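Metallo-beta-lactamase 1 (Acinetobacter baumannii, PDB 5MMD) probably hydrolyses beta-lactam antibiotics to substituted beta-amino acids, using zinc ions as cofactor, and so contributes to antibiotic resistance. Local coordinates at residues V39-I48 / S125-V133. Sequence-based numbering, arbitrary orientation.
Sequences VISGGKAFII and SLMDGFLEV
Phe130 holds CG anti to its backbone N (chi1 -156°), which lays its ring against Ser41, and a bend at the last torsion of Met127 (chi3 53°) turns CE back toward Ser41 and Phe46. Two beta hairpins, one from each sheet of the metallo-beta-lactamase alpha-beta/beta-alpha sandwich, meet here mainly through side chains, with no direct hydrogen bond between them. Both turn through type I' beta turns, Ser41 to Lys44 and Met127 to Phe130; in the second hairpin a classic beta bulge sets Phe130 and Leu131 opposite Leu126. Ser41 CB stands 3.6 Å from the centroid of the Phe130 ring, almost on its normal, a CH-pi contact, while Val39 CG1 meets the edge of the same ring in plane. Deeper in, Leu131 splits its methyls: CD1 lies 3.5 Å from Phe46 CD1, and CD2 reaches Val39 CG1 and, tip to tip, Ile48 CD1. The Leu126 side chain crosses that of Phe46 at about a right angle, Leu126 CD1 lying 3.7 Å from Phe46 CZ. Met127 SD packs on Phe46 CB and lies obliquely to that ring, a Met-aromatic contact. Ile149 of the second sheet also touches Val39 and Phe130. At the outer end one water links the hairpins, donating to Met127 O at 2.9 Å and hydrogen-bonded to Ser41 OG at 3.0 Å.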
ATOM      1  N   VAL A  39       0.694  11.607   1.065  1.00 13.64           N
ATOM      2  CA  VAL A  39      -0.499  12.370   1.391  1.00 14.81           C
ATOM      3  C   VAL A  39      -0.162  13.560   2.300  1.00 15.56           C
ATOM      4  O   VAL A  39       0.518  13.422   3.315  1.00 15.78           O
ATOM      5  CB  VAL A  39      -1.524  11.484   2.076  1.00 14.99           C
ATOM      6  CG1 VAL A  39      -2.762  12.271   2.425  1.00 17.18           C
ATOM      7  CG2 VAL A  39      -1.835  10.267   1.228  1.00 13.25           C
ATOM      8  N   ILE A  40      -0.673  14.719   1.929  1.00 16.49           N
ATOM      9  CA  ILE A  40      -0.419  15.949   2.650  1.00 16.71           C
ATOM     10  C   ILE A  40      -1.633  16.480   3.377  1.00 17.92           C
ATOM     11  O   ILE A  40      -2.719  16.578   2.807  1.00 18.44           O
ATOM     12  CB  ILE A  40       0.039  17.058   1.713  1.00 17.04           C
ATOM     13  CG1 ILE A  40       1.044  16.551   0.701  1.00 15.70           C
ATOM     14  CG2 ILE A  40       0.555  18.284   2.525  1.00 18.17           C
ATOM     15  CD1 ILE A  40       2.274  16.048   1.261  1.00 15.81           C
ATOM     16  N   SER A  41      -1.402  16.894   4.625  1.00 18.86           N
ATOM     17  CA  SER A  41      -2.367  17.629   5.408  1.00 20.69           C
ATOM     18  C   SER A  41      -1.634  18.696   6.244  1.00 21.92           C
ATOM     19  O   SER A  41      -0.735  18.384   7.021  1.00 21.74           O
ATOM     20  CB  SER A  41      -3.151  16.690   6.309  1.00 21.50           C
ATOM     21  OG  SER A  41      -4.109  17.392   7.074  1.00 23.04           O
ATOM     22  N   GLY A  42      -1.992  19.962   6.038  1.00 23.36           N
ATOM     23  CA  GLY A  42      -1.432  21.037   6.847  1.00 25.12           C
ATOM     24  C   GLY A  42       0.077  21.080   6.775  1.00 24.13           C
ATOM     25  O   GLY A  42       0.753  21.311   7.764  1.00 25.01           O
ATOM     26  N   GLY A  43       0.623  20.823   5.602  1.00 22.69           N
ATOM     27  CA  GLY A  43       2.057  20.898   5.421  1.00 22.20           C
ATOM     28  C   GLY A  43       2.785  19.626   5.811  1.00 21.43           C
ATOM     29  O   GLY A  43       3.970  19.489   5.488  1.00 20.36           O
ATOM     30  N   LYS A  44       2.098  18.699   6.482  1.00 20.56           N
ATOM     31  CA  LYS A  44       2.730  17.431   6.867  1.00 19.68           C
ATOM     32  C   LYS A  44       2.498  16.351   5.827  1.00 17.68           C
ATOM     33  O   LYS A  44       1.377  16.178   5.358  1.00 17.47           O
ATOM     34  CB  LYS A  44       2.204  16.949   8.209  1.00 20.34           C
ATOM     35  CG  LYS A  44       2.269  18.041   9.298  1.00 22.92           C
ATOM     36  CD  LYS A  44       1.459  17.697  10.541  0.31 23.77           C
ATOM     37  CE  LYS A  44       1.515  18.818  11.587  1.00 27.48           C
ATOM     38  NZ  LYS A  44       0.731  20.070  11.274  1.00 29.35           N
ATOM     39  N   ALA A  45       3.545  15.580   5.541  1.00 16.65           N
ATOM     40  CA  ALA A  45       3.489  14.498   4.540  1.00 15.64           C
ATOM     41  C   ALA A  45       3.523  13.112   5.174  1.00 16.66           C
ATOM     42  O   ALA A  45       4.362  12.845   6.057  1.00 17.79           O
ATOM     43  CB  ALA A  45       4.627  14.615   3.567  1.00 14.99           C
ATOM     44  N   PHE A  46       2.615  12.244   4.751  1.00 15.07           N
ATOM     45  CA  PHE A  46       2.618  10.878   5.263  1.00 14.25           C
ATOM     46  C   PHE A  46       2.840   9.944   4.087  1.00 12.94           C
ATOM     47  O   PHE A  46       2.185  10.092   3.049  1.00 13.00           O
ATOM     48  CB  PHE A  46       1.318  10.545   5.980  1.00 14.15           C
ATOM     49  CG  PHE A  46       1.496   9.495   7.040  1.00 14.98           C
ATOM     50  CD1 PHE A  46       1.512   8.177   6.709  1.00 14.63           C
ATOM     51  CD2 PHE A  46       1.697   9.851   8.356  1.00 17.35           C
ATOM     52  CE1 PHE A  46       1.698   7.185   7.694  1.00 15.61           C
ATOM     53  CE2 PHE A  46       1.880   8.874   9.339  1.00 17.45           C
ATOM     54  CZ  PHE A  46       1.895   7.545   8.978  1.00 15.83           C
ATOM     55  N   ILE A  47       3.802   9.037   4.217  1.00 12.11           N
ATOM     56  CA  ILE A  47       4.051   8.029   3.170  1.00 11.24           C
ATOM     57  C   ILE A  47       3.221   6.776   3.375  1.00 11.61           C
ATOM     58  O   ILE A  47       3.264   6.155   4.451  1.00 11.98           O
ATOM     59  CB  ILE A  47       5.497   7.627   3.131  1.00 11.60           C
ATOM     60  CG1 ILE A  47       6.342   8.818   2.783  1.00 12.45           C
ATOM     61  CG2 ILE A  47       5.735   6.537   2.070  1.00  9.89           C
ATOM     62  CD1 ILE A  47       7.792   8.674   3.180  1.00 12.94           C
ATOM     63  N   ILE A  48       2.437   6.428   2.367  1.00 10.37           N
ATOM     64  CA  ILE A  48       1.737   5.142   2.325  1.00 10.65           C
ATOM     65  C   ILE A  48       2.502   4.176   1.394  1.00  9.58           C
ATOM     66  O   ILE A  48       2.441   4.288   0.168  1.00  9.79           O
ATOM     67  CB  ILE A  48       0.291   5.279   1.858  1.00 11.04           C
ATOM     68  CG1 ILE A  48      -0.473   6.254   2.769  1.00 12.61           C
ATOM     69  CG2 ILE A  48      -0.378   3.896   1.813  1.00 10.50           C
ATOM     70  CD1 ILE A  48      -1.958   6.509   2.315  1.00 12.83           C
ATOM     71  N   SER A 125      -6.170   4.951  12.944  1.00 21.30           N
ATOM     72  CA  SER A 125      -6.146   6.217  12.235  1.00 21.02           C
ATOM     73  C   SER A 125      -4.817   6.906  12.496  1.00 20.85           C
ATOM     74  O   SER A 125      -4.193   6.716  13.539  1.00 22.24           O
ATOM     75  CB  SER A 125      -7.328   7.091  12.648  1.00 22.82           C
ATOM     76  OG  SER A 125      -6.959   7.910  13.708  1.00 25.52           O
ATOM     77  N   LEU A 126      -4.367   7.647  11.500  1.00 18.54           N
ATOM     78  CA  LEU A 126      -3.087   8.323  11.517  1.00 18.67           C
ATOM     79  C   LEU A 126      -3.251   9.781  11.095  1.00 19.22           C
ATOM     80  O   LEU A 126      -4.230  10.156  10.464  1.00 19.10           O
ATOM     81  CB  LEU A 126      -2.108   7.643  10.559  1.00 17.87           C
ATOM     82  CG  LEU A 126      -1.714   6.185  10.834  1.00 16.96           C
ATOM     83  CD1 LEU A 126      -1.120   5.561   9.605  1.00 16.53           C
ATOM     84  CD2 LEU A 126      -0.715   6.171  11.907  1.00 18.28           C
ATOM     85  N   MET A 127      -2.247  10.575  11.422  1.00 20.00           N
ATOM     86  CA  MET A 127      -2.200  11.979  11.074  1.00 20.78           C
ATOM     87  C   MET A 127      -3.534  12.708  11.419  1.00 21.98           C
ATOM     88  O   MET A 127      -4.197  13.278  10.555  1.00 22.11           O
ATOM     89  CB  MET A 127      -1.824  12.139   9.587  1.00 20.64           C
ATOM     90  CG  MET A 127      -1.089  13.460   9.351  1.00 22.70           C
ATOM     91  SD  MET A 127      -0.169  13.614   7.813  1.00 28.25           S
ATOM     92  CE  MET A 127      -1.478  13.186   6.677  1.00 21.09           C
ATOM     93  N   ASP A 128      -3.917  12.641  12.688  1.00 23.37           N
ATOM     94  CA  ASP A 128      -5.144  13.297  13.195  1.00 24.93           C
ATOM     95  C   ASP A 128      -6.373  12.888  12.403  1.00 24.38           C
ATOM     96  O   ASP A 128      -7.287  13.711  12.133  1.00 25.15           O
ATOM     97  CB  ASP A 128      -5.018  14.802  13.162  1.00 26.33           C
ATOM     98  CG  ASP A 128      -3.869  15.311  13.985  1.00 27.48           C
ATOM     99  OD1 ASP A 128      -3.479  14.660  14.967  1.00 27.95           O
ATOM    100  OD2 ASP A 128      -3.369  16.406  13.673  1.00 28.41           O
ATOM    101  N   GLY A 129      -6.390  11.611  12.042  1.00 22.68           N
ATOM    102  CA  GLY A 129      -7.546  11.000  11.423  1.00 22.14           C
ATOM    103  C   GLY A 129      -7.623  11.303   9.933  1.00 20.99           C
ATOM    104  O   GLY A 129      -8.561  10.898   9.262  1.00 20.86           O
ATOM    105  N   PHE A 130      -6.616  11.980   9.403  1.00 20.65           N
ATOM    106  CA  PHE A 130      -6.587  12.241   7.951  1.00 19.83           C
ATOM    107  C   PHE A 130      -6.465  10.930   7.175  1.00 18.68           C
ATOM    108  O   PHE A 130      -6.976  10.834   6.051  1.00 19.04           O
ATOM    109  CB  PHE A 130      -5.447  13.196   7.587  1.00 19.77           C
ATOM    110  CG  PHE A 130      -5.675  13.960   6.303  1.00 20.55           C
ATOM    111  CD1 PHE A 130      -5.041  13.579   5.132  1.00 19.29           C
ATOM    112  CD2 PHE A 130      -6.525  15.054   6.269  1.00 22.28           C
ATOM    113  CE1 PHE A 130      -5.239  14.268   3.955  1.00 19.52           C
ATOM    114  CE2 PHE A 130      -6.715  15.765   5.085  1.00 22.81           C
ATOM    115  CZ  PHE A 130      -6.084  15.356   3.927  1.00 21.23           C
ATOM    116  N   LEU A 131      -5.803   9.927   7.759  1.00 18.36           N
ATOM    117  CA  LEU A 131      -5.743   8.582   7.167  1.00 16.91           C
ATOM    118  C   LEU A 131      -6.481   7.588   8.057  1.00 17.31           C
ATOM    119  O   LEU A 131      -6.287   7.573   9.286  1.00 19.41           O
ATOM    120  CB  LEU A 131      -4.300   8.121   6.969  1.00 17.34           C
ATOM    121  CG  LEU A 131      -3.387   9.067   6.195  1.00 19.48           C
ATOM    122  CD1 LEU A 131      -1.951   8.504   6.207  1.00 20.41           C
ATOM    123  CD2 LEU A 131      -3.884   9.251   4.737  1.00 18.88           C
ATOM    124  N   GLU A 132      -7.344   6.775   7.461  1.00 15.77           N
ATOM    125  CA  GLU A 132      -8.004   5.723   8.197  1.00 16.06           C
ATOM    126  C   GLU A 132      -7.508   4.426   7.584  1.00 14.81           C
ATOM    127  O   GLU A 132      -7.506   4.245   6.337  1.00 15.33           O
ATOM    128  CB  GLU A 132      -9.514   5.832   8.134  1.00 17.52           C
ATOM    129  CG  GLU A 132     -10.033   7.197   8.604  1.00 18.61           C
ATOM    130  CD  GLU A 132     -11.558   7.301   8.596  1.00 20.44           C
ATOM    131  OE1 GLU A 132     -12.242   6.493   7.923  1.00 19.84           O
ATOM    132  OE2 GLU A 132     -12.077   8.160   9.325  1.00 21.65           O
ATOM    133  N   VAL A 133      -7.055   3.550   8.468  1.00 15.07           N
ATOM    134  CA  VAL A 133      -6.503   2.244   8.088  1.00 13.90           C
ATOM    135  C   VAL A 133      -7.514   1.169   8.424  1.00 14.47           C
ATOM    136  O   VAL A 133      -8.173   1.227   9.454  1.00 17.29           O
ATOM    137  CB  VAL A 133      -5.180   1.982   8.784  1.00 14.56           C
ATOM    138  CG1 VAL A 133      -4.522   0.657   8.286  1.00 13.59           C
ATOM    139  CG2 VAL A 133      -4.254   3.136   8.579  1.00 14.19           C
TER
HETATM  140  O   HOH W   1      -4.112  16.095   9.753  1.00 31.79           O